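Pleckstrin homology domain-containing family A member 8 (Homo sapiens, PDB 5KDI) binds simple glycosphingolipids in the pocket of a GLTP-fold domain and probably carries them between membranes. Local coordinates at residues A[76-81]-A[92-97]; A[100-105]-A[204-209]; A[9-14]-A[183-188]. The protein carries 2 engineered substitutions. All blocks are in the same frame, centred on the assembly; numbering follows the deposited sequence. Where two conformers were deposited one is given.

Interaction 1 (A[76-81]-A[92-97]); sequences KIVLHE and SATEAL. With 6S8 ((~{Z})-~{N}-[(~{E},2~{S},3~{R})-1-[(2~{R},3~{R},4~{S},5~{R},6~{R})-6-(hydroxymethyl)-3,4,5-tris(oxidanyl)oxan-2-yl]oxy-3-oxidanyl-octadec-4-en-2-yl]octadec-9-enamide), chain C.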
loop_
_atom_site.group_PDB
_atom_site.type_symbol
_atom_site.label_atom_id
_atom_site.label_comp_id
_atom_site.label_asym_id
_atom_site.label_seq_id
_atom_site.Cartn_x
_atom_site.Cartn_y
_atom_site.Cartn_z
ATOM N N LYS A 76 1.597 -16.898 -8.106
ATOM C CA LYS A 76 1.263 -18.290 -7.865
ATOM C C LYS A 76 -0.046 -18.436 -7.125
ATOM O O LYS A 76 -0.847 -19.331 -7.438
ATOM C CB LYS A 76 2.403 -19.007 -7.175
ATOM C CG LYS A 76 3.608 -19.254 -8.100
ATOM C CD LYS A 76 4.770 -19.857 -7.309
ATOM C CE LYS A 76 5.978 -20.174 -8.143
ATOM N NZ LYS A 76 5.757 -21.331 -9.047
ATOM N N ILE A 77 -0.308 -17.546 -6.168
ATOM C CA ILE A 77 -1.580 -17.577 -5.466
ATOM C C ILE A 77 -2.742 -17.229 -6.416
ATOM O O ILE A 77 -3.733 -17.969 -6.470
ATOM C CB ILE A 77 -1.582 -16.622 -4.248
ATOM C CG1 ILE A 77 -0.526 -17.084 -3.197
ATOM C CG2 ILE A 77 -3.002 -16.539 -3.647
ATOM C CD1 ILE A 77 -0.214 -16.172 -2.041
ATOM N N VAL A 78 -2.624 -16.123 -7.130
ATOM C CA VAL A 78 -3.696 -15.656 -8.005
ATOM C C VAL A 78 -3.964 -16.684 -9.099
ATOM O O VAL A 78 -5.146 -17.052 -9.357
ATOM C CB VAL A 78 -3.385 -14.280 -8.583
ATOM C CG1 VAL A 78 -4.428 -13.900 -9.655
ATOM C CG2 VAL A 78 -3.375 -13.241 -7.468
ATOM N N LEU A 79 -2.890 -17.165 -9.705
ATOM C CA LEU A 79 -3.049 -18.118 -10.819
ATOM C C LEU A 79 -3.674 -19.417 -10.320
ATOM O O LEU A 79 -4.467 -20.072 -11.041
ATOM C CB LEU A 79 -1.711 -18.368 -11.491
ATOM C CG LEU A 79 -1.225 -17.166 -12.336
ATOM C CD1 LEU A 79 0.178 -17.425 -12.918
ATOM C CD2 LEU A 79 -2.242 -16.667 -13.350
ATOM N N HIS A 80 -3.350 -19.840 -9.096
ATOM C CA HIS A 80 -4.037 -21.029 -8.533
ATOM C C HIS A 80 -5.507 -20.804 -8.361
ATOM O O HIS A 80 -6.324 -21.718 -8.648
ATOM C CB HIS A 80 -3.412 -21.459 -7.240
ATOM C CG HIS A 80 -4.180 -22.547 -6.558
ATOM N ND1 HIS A 80 -4.108 -23.866 -6.969
ATOM C CD2 HIS A 80 -5.108 -22.502 -5.504
ATOM C CE1 HIS A 80 -4.956 -24.599 -6.196
ATOM N NE2 HIS A 80 -5.529 -23.765 -5.286
ATOM N N GLU A 81 -5.875 -19.614 -7.854
ATOM C CA GLU A 81 -7.303 -19.306 -7.686
ATOM C C GLU A 81 -8.049 -19.337 -8.973
ATOM O O GLU A 81 -9.180 -19.769 -9.015
ATOM C CB GLU A 81 -7.507 -18.006 -6.898
ATOM C CG GLU A 81 -7.144 -18.118 -5.404
ATOM C CD GLU A 81 -7.599 -16.935 -4.567
ATOM O OE1 GLU A 81 -7.912 -15.892 -5.154
ATOM O OE2 GLU A 81 -7.609 -17.101 -3.320
ATOM N N SER A 92 -11.568 -14.356 -1.182
ATOM C CA SER A 92 -10.415 -14.789 -2.010
ATOM C C SER A 92 -9.163 -13.890 -1.850
ATOM O O SER A 92 -9.278 -12.687 -1.585
ATOM C CB SER A 92 -10.761 -14.898 -3.476
ATOM O OG SER A 92 -10.881 -13.656 -4.052
ATOM N N ALA A 93 -8.002 -14.505 -2.038
ATOM C CA ALA A 93 -6.773 -13.761 -2.113
ATOM C C ALA A 93 -6.739 -12.831 -3.313
ATOM O O ALA A 93 -6.172 -11.704 -3.229
ATOM C CB ALA A 93 -5.581 -14.716 -2.120
ATOM N N THR A 94 -7.373 -13.248 -4.423
ATOM C CA THR A 94 -7.401 -12.429 -5.622
ATOM C C THR A 94 -8.148 -11.080 -5.357
ATOM O O THR A 94 -7.655 -10.028 -5.708
ATOM C CB THR A 94 -7.986 -13.165 -6.805
ATOM O OG1 THR A 94 -7.150 -14.270 -7.126
ATOM C CG2 THR A 94 -8.131 -12.269 -8.019
ATOM N N GLU A 95 -9.278 -11.157 -4.661
ATOM C CA GLU A 95 -10.027 -9.983 -4.297
ATOM C C GLU A 95 -9.259 -9.129 -3.277
ATOM O O GLU A 95 -9.198 -7.898 -3.402
ATOM C CB GLU A 95 -11.340 -10.351 -3.715
ATOM C CG GLU A 95 -12.239 -9.165 -3.292
ATOM C CD GLU A 95 -13.508 -9.572 -2.596
ATOM O OE1 GLU A 95 -13.560 -10.712 -2.022
ATOM O OE2 GLU A 95 -14.453 -8.762 -2.655
ATOM N N ALA A 96 -8.639 -9.795 -2.302
ATOM C CA ALA A 96 -7.860 -9.069 -1.258
ATOM C C ALA A 96 -6.731 -8.302 -1.930
ATOM O O ALA A 96 -6.501 -7.104 -1.640
ATOM C CB ALA A 96 -7.333 -9.997 -0.176
ATOM N N LEU A 97 -6.036 -8.957 -2.864
ATOM C CA LEU A 97 -4.898 -8.318 -3.493
ATOM C C LEU A 97 -5.343 -7.175 -4.455
ATOM O O LEU A 97 -4.614 -6.195 -4.681
ATOM C CB LEU A 97 -4.067 -9.386 -4.171
ATOM C CG LEU A 97 -2.783 -8.925 -4.859
ATOM C CD1 LEU A 97 -1.849 -8.174 -3.854
ATOM C CD2 LEU A 97 -2.127 -10.154 -5.528
HETATM C C1 6S8 C . -13.365 -1.633 0.051
HETATM C C2 6S8 C . -12.803 -0.298 0.485
HETATM N N2 6S8 C . -11.352 -0.402 0.550
HETATM C C3 6S8 C . -13.373 0.077 1.883
HETATM O O3 6S8 C . -14.811 0.086 1.758
HETATM C C4 6S8 C . -12.860 1.407 2.299
HETATM C C5 6S8 C . -12.133 1.544 3.410
HETATM C C6 6S8 C . -11.573 2.832 3.947
HETATM C C7 6S8 C . -11.753 4.082 3.123
HETATM C C8 6S8 C . -11.580 5.190 4.125
HETATM C C9 6S8 C . -11.033 6.362 3.396
HETATM C C10 6S8 C . -9.555 6.160 3.189
HETATM C C11 6S8 C . -8.749 7.234 3.944
HETATM C C12 6S8 C . -7.411 7.414 3.249
HETATM C C13 6S8 C . -6.181 7.338 4.142
HETATM C C14 6S8 C . -5.897 8.574 4.980
HETATM C C15 6S8 C . -4.387 8.794 5.166
HETATM C C16 6S8 C . -3.873 9.061 6.569
HETATM C C17 6S8 C . -3.041 10.326 6.834
HETATM C C18 6S8 C . -1.677 10.402 6.166
HETATM C C1A 6S8 C . -12.882 -3.972 0.348
HETATM O O1A 6S8 C . -12.998 -2.692 0.934
HETATM C C2A 6S8 C . -11.970 -4.827 1.183
HETATM O O2A 6S8 C . -10.666 -4.214 1.199
HETATM C C3A 6S8 C . -11.960 -6.278 0.705
HETATM O O3A 6S8 C . -11.215 -7.062 1.609
HETATM C C4A 6S8 C . -13.385 -6.780 0.581
HETATM O O4A 6S8 C . -13.950 -7.042 1.863
HETATM O O5A 6S8 C . -16.452 -5.244 -0.956
HETATM C C5M 6S8 C . -14.210 -5.818 -0.253
HETATM C C6A 6S8 C . -15.641 -6.277 -0.359
HETATM O O6A 6S8 C . -14.179 -4.526 0.361
HETATM C CAA 6S8 C . -10.539 0.409 -0.110
HETATM O OAA 6S8 C . -10.899 1.261 -0.918
HETATM C CAB 6S8 C . -9.085 0.159 0.155
HETATM C CAC 6S8 C . -8.937 1.091 1.393
HETATM C CAD 6S8 C . -7.809 2.004 1.178
HETATM C CAE 6S8 C . -6.813 1.685 2.256
HETATM C CAF 6S8 C . -5.648 2.634 2.015
HETATM C CAG 6S8 C . -4.311 1.872 2.051
HETATM C CAH 6S8 C . -3.223 2.703 2.740
HETATM C CAI 6S8 C . -2.922 3.864 1.838
HETATM C CAJ 6S8 C . -2.667 5.100 2.275
HETATM C CAK 6S8 C . -2.603 5.510 3.712
HETATM C CAL 6S8 C . -1.742 6.773 3.596
HETATM C CAM 6S8 C . -1.039 7.176 4.876
HETATM C CAN 6S8 C . -0.144 6.071 5.354
HETATM C CAO 6S8 C . 1.011 6.653 6.134
HETATM C CAP 6S8 C . 2.223 6.898 5.278
HETATM C CAQ 6S8 C . 3.455 6.305 5.884
HETATM C CAR 6S8 C . 4.300 5.827 4.773
#

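Interaction 2 (A[100-105]-A[204-209]); sequences LKRGLK and GLESDE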
loop_
_atom_site.group_PDB
_atom_site.type_symbol
_atom_site.label_atom_id
_atom_site.label_comp_id
_atom_site.label_asym_id
_atom_site.label_seq_id
_atom_site.Cartn_x
_atom_site.Cartn_y
_atom_site.Cartn_z
ATOM N N LEU A 100 -5.684 -4.393 -2.088
ATOM C CA LEU A 100 -4.344 -3.973 -1.669
ATOM C C LEU A 100 -3.652 -3.142 -2.738
ATOM O O LEU A 100 -3.078 -2.069 -2.426
ATOM C CB LEU A 100 -3.452 -5.110 -1.207
ATOM C CG LEU A 100 -3.714 -5.764 0.109
ATOM C CD1 LEU A 100 -2.827 -7.007 0.232
ATOM C CD2 LEU A 100 -3.395 -4.742 1.196
ATOM N N LYS A 101 -3.700 -3.597 -3.999
ATOM C CA LYS A 101 -3.014 -2.844 -5.017
ATOM C C LYS A 101 -3.648 -1.480 -5.256
ATOM O O LYS A 101 -2.952 -0.509 -5.491
ATOM C CB LYS A 101 -2.801 -3.677 -6.291
ATOM C CG LYS A 101 -3.937 -3.755 -7.279
ATOM C CD LYS A 101 -3.493 -4.418 -8.580
ATOM C CE LYS A 101 -4.457 -4.142 -9.731
ATOM N NZ LYS A 101 -5.184 -5.406 -9.943
ATOM N N ARG A 102 -4.978 -1.410 -5.097
ATOM C CA ARG A 102 -5.662 -0.147 -5.240
ATOM C C ARG A 102 -5.212 0.811 -4.117
ATOM O O ARG A 102 -4.968 1.992 -4.352
ATOM C CB ARG A 102 -7.187 -0.334 -5.258
ATOM C CG ARG A 102 -7.683 -0.992 -6.536
ATOM C CD ARG A 102 -9.165 -1.362 -6.404
ATOM N NE ARG A 102 -9.656 -1.923 -7.658
ATOM C CZ ARG A 102 -10.926 -2.263 -7.870
ATOM N NH1 ARG A 102 -11.753 -2.198 -6.838
ATOM N NH2 ARG A 102 -11.327 -2.702 -9.073
ATOM N N GLY A 103 -5.123 0.275 -2.923
ATOM C CA GLY A 103 -4.691 1.081 -1.841
ATOM C C GLY A 103 -3.224 1.541 -1.954
ATOM O O GLY A 103 -2.886 2.692 -1.663
ATOM N N LEU A 104 -2.381 0.647 -2.463
ATOM C CA LEU A 104 -0.964 1.012 -2.666
ATOM C C LEU A 104 -0.827 2.074 -3.769
ATOM O O LEU A 104 0.076 2.935 -3.682
ATOM C CB LEU A 104 -0.144 -0.222 -2.978
ATOM C CG LEU A 104 0.062 -1.252 -1.844
ATOM C CD1 LEU A 104 0.839 -2.433 -2.393
ATOM C CD2 LEU A 104 0.795 -0.638 -0.687
ATOM N N LYS A 105 -1.667 2.001 -4.825
ATOM C CA LYS A 105 -1.588 3.039 -5.878
ATOM C C LYS A 105 -1.876 4.438 -5.238
ATOM O O LYS A 105 -1.224 5.427 -5.572
ATOM C CB LYS A 105 -2.540 2.806 -7.036
ATOM C CG LYS A 105 -2.185 1.617 -7.883
ATOM C CD LYS A 105 -1.346 1.963 -9.109
ATOM C CE LYS A 105 -1.164 0.788 -10.106
ATOM N NZ LYS A 105 -2.429 0.681 -10.842
ATOM N N GLY A 204 -8.358 -11.019 -16.841
ATOM C CA GLY A 204 -9.758 -10.579 -16.789
ATOM C C GLY A 204 -10.254 -10.413 -15.335
ATOM O O GLY A 204 -11.460 -10.622 -15.086
ATOM N N LEU A 205 -9.346 -10.019 -14.404
ATOM C CA LEU A 205 -9.630 -9.985 -12.966
ATOM C C LEU A 205 -9.883 -8.572 -12.431
ATOM O O LEU A 205 -10.087 -8.412 -11.217
ATOM C CB LEU A 205 -8.496 -10.653 -12.187
ATOM C CG LEU A 205 -8.172 -12.077 -12.474
ATOM C CD1 LEU A 205 -6.877 -12.529 -11.784
ATOM C CD2 LEU A 205 -9.357 -12.978 -12.252
ATOM N N GLU A 206 -9.781 -7.533 -13.276
ATOM C CA GLU A 206 -10.071 -6.141 -12.909
ATOM C C GLU A 206 -11.548 -5.887 -12.848
ATOM O O GLU A 206 -12.130 -5.467 -13.799
ATOM C CB GLU A 206 -9.474 -5.131 -13.910
ATOM C CG GLU A 206 -8.009 -5.021 -13.804
ATOM C CD GLU A 206 -7.486 -4.305 -12.518
ATOM O OE1 GLU A 206 -8.218 -3.733 -11.677
ATOM O OE2 GLU A 206 -6.285 -4.386 -12.383
ATOM N N SER A 207 -12.121 -6.082 -11.690
ATOM C CA SER A 207 -13.557 -5.941 -11.440
ATOM C C SER A 207 -14.078 -4.465 -11.515
ATOM O O SER A 207 -13.432 -3.511 -11.069
ATOM C CB SER A 207 -13.908 -6.432 -10.036
ATOM O OG SER A 207 -15.187 -5.954 -9.651
ATOM N N ASP A 208 -15.253 -4.289 -12.078
ATOM C CA ASP A 208 -15.782 -2.919 -12.239
ATOM C C ASP A 208 -16.681 -2.522 -11.046
ATOM O O ASP A 208 -17.144 -1.400 -10.950
ATOM C CB ASP A 208 -16.433 -2.712 -13.631
ATOM C CG ASP A 208 -17.510 -3.776 -13.997
ATOM O OD1 ASP A 208 -17.257 -4.563 -14.951
ATOM O OD2 ASP A 208 -18.610 -3.795 -13.369
ATOM N N GLU A 209 -16.895 -3.457 -10.122
ATOM C CA GLU A 209 -17.631 -3.210 -8.870
ATOM C C GLU A 209 -17.025 -2.102 -7.967
ATOM O O GLU A 209 -15.802 -1.998 -7.732
ATOM C CB GLU A 209 -17.826 -4.520 -8.055
ATOM C CG GLU A 209 -18.529 -5.673 -8.795
ATOM C CD GLU A 209 -19.872 -5.292 -9.436
ATOM O OE1 GLU A 209 -20.796 -4.834 -8.709
ATOM O OE2 GLU A 209 -20.011 -5.463 -10.679
HETATM O O HOH W 1 -7.535 -2.115 -9.703
HETATM O O HOH W 2 -10.576 -2.851 -11.407
HETATM O O HOH W 3 -14.047 -3.753 -7.673
#

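Interaction 3 (A[9-14]-A[183-188]); sequences TSFSDI and SLYLPA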
loop_
_atom_site.group_PDB
_atom_site.type_symbol
_atom_site.label_atom_id
_atom_site.label_comp_id
_atom_site.label_asym_id
_atom_site.label_seq_id
_atom_site.Cartn_x
_atom_site.Cartn_y
_atom_site.Cartn_z
ATOM N N THR A 9 10.378 -2.762 5.591
ATOM C CA THR A 9 9.474 -1.741 5.121
ATOM C C THR A 9 9.507 -1.536 3.628
ATOM O O THR A 9 8.439 -1.502 2.957
ATOM C CB THR A 9 9.702 -0.422 5.842
ATOM O OG1 THR A 9 9.466 -0.614 7.250
ATOM C CG2 THR A 9 8.891 0.712 5.291
ATOM N N SER A 10 10.689 -1.374 3.051
ATOM C CA SER A 10 10.718 -0.909 1.675
ATOM C C SER A 10 10.451 -1.975 0.591
ATOM O O SER A 10 11.073 -3.044 0.514
ATOM C CB SER A 10 12.051 -0.239 1.342
ATOM O OG SER A 10 11.923 0.415 0.100
ATOM N N PHE A 11 9.587 -1.583 -0.317
ATOM C CA PHE A 11 9.408 -2.343 -1.527
ATOM C C PHE A 11 10.711 -2.538 -2.357
ATOM O O PHE A 11 10.890 -3.516 -3.065
ATOM C CB PHE A 11 8.340 -1.700 -2.394
ATOM C CG PHE A 11 6.974 -1.738 -1.795
ATOM C CD1 PHE A 11 6.187 -2.840 -1.977
ATOM C CD2 PHE A 11 6.537 -0.692 -0.962
ATOM C CE1 PHE A 11 4.921 -2.913 -1.370
ATOM C CE2 PHE A 11 5.293 -0.752 -0.391
ATOM C CZ PHE A 11 4.500 -1.880 -0.579
ATOM N N SER A 12 11.662 -1.609 -2.194
ATOM C CA SER A 12 12.948 -1.615 -2.859
ATOM C C SER A 12 13.890 -2.708 -2.377
ATOM O O SER A 12 14.898 -2.949 -3.044
ATOM C CB SER A 12 13.585 -0.247 -2.818
ATOM O OG SER A 12 14.031 0.171 -1.550
ATOM N N ASP A 13 13.576 -3.341 -1.244
ATOM C CA ASP A 13 14.405 -4.413 -0.711
ATOM C C ASP A 13 13.800 -5.798 -1.040
ATOM O O ASP A 13 14.302 -6.806 -0.599
ATOM C CB ASP A 13 14.627 -4.239 0.794
ATOM C CG ASP A 13 15.610 -3.144 1.136
ATOM O OD1 ASP A 13 16.426 -2.815 0.288
ATOM O OD2 ASP A 13 15.492 -2.574 2.273
ATOM N N ILE A 14 12.734 -5.800 -1.851
ATOM C CA ILE A 14 12.131 -7.005 -2.338
ATOM C C ILE A 14 12.709 -7.353 -3.717
ATOM O O ILE A 14 12.568 -6.576 -4.697
ATOM C CB ILE A 14 10.600 -6.889 -2.439
ATOM C CG1 ILE A 14 9.958 -6.438 -1.131
ATOM C CG2 ILE A 14 10.028 -8.193 -2.934
ATOM C CD1 ILE A 14 8.460 -6.305 -1.210
ATOM N N SER A 183 12.951 7.887 -3.150
ATOM C CA SER A 183 13.435 7.681 -4.534
ATOM C C SER A 183 13.727 6.234 -4.883
ATOM O O SER A 183 13.814 5.887 -6.068
ATOM C CB SER A 183 14.674 8.535 -4.777
ATOM O OG SER A 183 14.346 9.873 -4.816
ATOM N N LEU A 184 13.844 5.367 -3.862
ATOM C CA LEU A 184 13.892 3.916 -4.059
ATOM C C LEU A 184 12.498 3.263 -3.828
ATOM O O LEU A 184 12.087 2.419 -4.612
ATOM C CB LEU A 184 14.883 3.313 -3.035
ATOM C CG LEU A 184 16.338 3.605 -3.306
ATOM C CD1 LEU A 184 17.129 3.252 -2.045
ATOM C CD2 LEU A 184 16.776 2.814 -4.551
ATOM N N TYR A 185 11.838 3.676 -2.749
ATOM C CA TYR A 185 10.557 3.094 -2.335
ATOM C C TYR A 185 9.487 3.176 -3.423
ATOM O O TYR A 185 8.829 2.201 -3.785
ATOM C CB TYR A 185 10.082 3.797 -1.060
ATOM C CG TYR A 185 8.884 3.236 -0.340
ATOM C CD1 TYR A 185 9.014 2.237 0.628
ATOM C CD2 TYR A 185 7.629 3.747 -0.567
ATOM C CE1 TYR A 185 7.906 1.810 1.362
ATOM C CE2 TYR A 185 6.551 3.349 0.157
ATOM C CZ TYR A 185 6.679 2.367 1.086
ATOM O OH TYR A 185 5.552 2.032 1.815
ATOM N N LEU A 186 9.358 4.360 -3.999
ATOM C CA LEU A 186 8.304 4.617 -4.976
ATOM C C LEU A 186 8.474 3.886 -6.313
ATOM O O LEU A 186 7.560 3.221 -6.738
ATOM C CB LEU A 186 8.042 6.093 -5.110
ATOM C CG LEU A 186 7.629 6.831 -3.833
ATOM C CD1 LEU A 186 7.637 8.323 -4.095
ATOM C CD2 LEU A 186 6.281 6.377 -3.263
ATOM N N PRO A 187 9.655 3.950 -6.966
ATOM C CA PRO A 187 9.780 3.201 -8.223
ATOM C C PRO A 187 9.727 1.714 -8.008
ATOM O O PRO A 187 9.265 0.954 -8.891
ATOM C CB PRO A 187 11.096 3.633 -8.783
ATOM C CG PRO A 187 11.824 4.221 -7.701
ATOM C CD PRO A 187 10.836 4.802 -6.718
ATOM N N ALA A 188 10.200 1.235 -6.851
ATOM C CA ALA A 188 10.099 -0.214 -6.565
ATOM C C ALA A 188 8.635 -0.606 -6.453
ATOM O O ALA A 188 8.221 -1.594 -7.035
ATOM C CB ALA A 188 10.845 -0.572 -5.255
HETATM O O HOH W 4 6.010 -0.085 3.404
#

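Interaction 1 (A[76-81]-A[92-97])
The carboxylate of Glu-81 takes one donor at its edge and two on one side, somewhat above its plane, while Ser-92 CB lies on the other side. OE2 turns its syn lone pair to Ala-93 N (2.9 Å). OE1 receives Thr-94 N at 2.8 Å and Thr-94 OG1 at 2.7 Å. Three bonds thus fix the group's rotation, and a salt bridge from Lys-63 to OE2 probably offsets part of the cost of burying the charge. Glutamate suits the place: extended beyond CG, it spans the gap between the helices and sets its negative charge at a helix start, where the dipole probably stabilises it. Ser-92 is the N-cap; its OG accepts from Glu-95 N (3.0 Å) and also bonds Ala-87 O. Beside this polar grip, branched side chains pack on Ala-93 and Leu-97: Ile-77 CG2 comes within 3.5 Å of Ala-93 CB, an approach the small alanine allows, and Val-78 CG2 meets Leu-97 CD2 at 3.9 Å. Val-78 CG1, anti to the backbone N, lies against Thr-94 OG1 (3.7 Å). Glu-95 OE2 is 3.6 Å from C6A of the bound glycolipid: this capped helix start borders the sugar end of the pocket in the all-helical GLTP fold.

Interaction 2 (A[100-105]-A[204-209])
From its CB, directed at the 204-209 segment, Arg-102 runs out fully extended, CG anti to the carbonyl carbon and every later bond near 180°, delivering a flat cation across a gap too wide for the backbones to meet. NE gives its hydrogen to water 1 (3.0 Å), which donates onward to Glu-206 OE1. NH2 holds water 2, which donates to Glu-206 OE1 and Ser-207 O; NH2 and OE1 themselves, 4.2 Å apart, are opposite charges beyond salt-bridge range. NH2 also reaches Ser-207 O at 3.0 Å in the guanidinium plane, a weak bond with an N-H...O angle of 132°. NH1 ends on water 3 (2.9 Å), which donates to Glu-209 O. Through these waters and the weak direct bond, helix 93-115 of the GLTP fold is linked to the chain after the last helix, 172-202, which a Schellman motif with Gly-204 at C-prime terminates. Gly-103, next to Arg-102, touches the bound glycolipid, so the helix lines the pocket while Arg-102 turns to the C-terminal segment. Trp-99 adds a cation-pi contact to the guanidinium. Ser-207 OG accepts from Glu-209 N in an ST turn. Glu-206, bent at chi2 (-71°), brings its carboxylate back to the helix, where OE2 forms a salt bridge with Lys-101 NZ at 2.9 Å, met from well above the carboxylate plane. Lys-101, its CG in the crowded position, also makes a cation-pi contact with Tyr-200.

Interaction 3 (A[9-14]-A[183-188])
Thr-9 O is gripped twice, by water 4, which donates to it at 2.8 Å, and by Ser-30 OG of helix 24-32. The same water accepts from Tyr-185 OH at 2.7 Å, lying in the plane of the phenol ring, so the water bridges the N-terminal loop and helix 172-202. Tyrosine suits the spot, because its ring can pack while its hydroxyl reaches the water; CG anti to the backbone N (chi1 -172°) carries the ring toward the loop. Ser-10 OG sits at the ring's edge, near its plane, beside CD1. Phe-11 turns its edge to the face of that ring in a T-shaped pair, centroids 5.3 Å apart and planes at 72°; CD2 stands over the rim of the tyrosine, 3.7 Å from CE1. Phe-4 makes another edge-to-face contact with Tyr-185, whose side chain comes within about 5 Å of the bound lipid, so the cluster lies close to the pocket of this GLTP-fold protein. A short 3-10 turn, 11-13, then sets its backbone against the helix. There the small Ala-188 permits a close approach: CB is 3.3 Å from Ser-12 N and a tight 3.4 Å from Ser-12 CA. Ser-12, also small, rests its CB 3.5 Å from Leu-184 O.

Overall arrangement
Starting from the N terminus, the chain opens interaction 3 at 9-14, in the loop before helix 24-32, and closes it only at 183-188 on helix 172-202. Within that long loop lies interaction 1, a short closure that brings helix 74-83 onto the start of helix 93-115. Interaction 2 begins just afterwards on the same helix, in series with interaction 1, and ends at 204-209, beyond helix 172-202, so it crosses interaction 3. Leu-205 packs on Val-78 and Thr-94, joining interactions 1 and 2, whereas Leu-104 meets Phe-11 to connect interactions 2 and 3. Helix 93-115 therefore links both chain-terminal regions to the helical body.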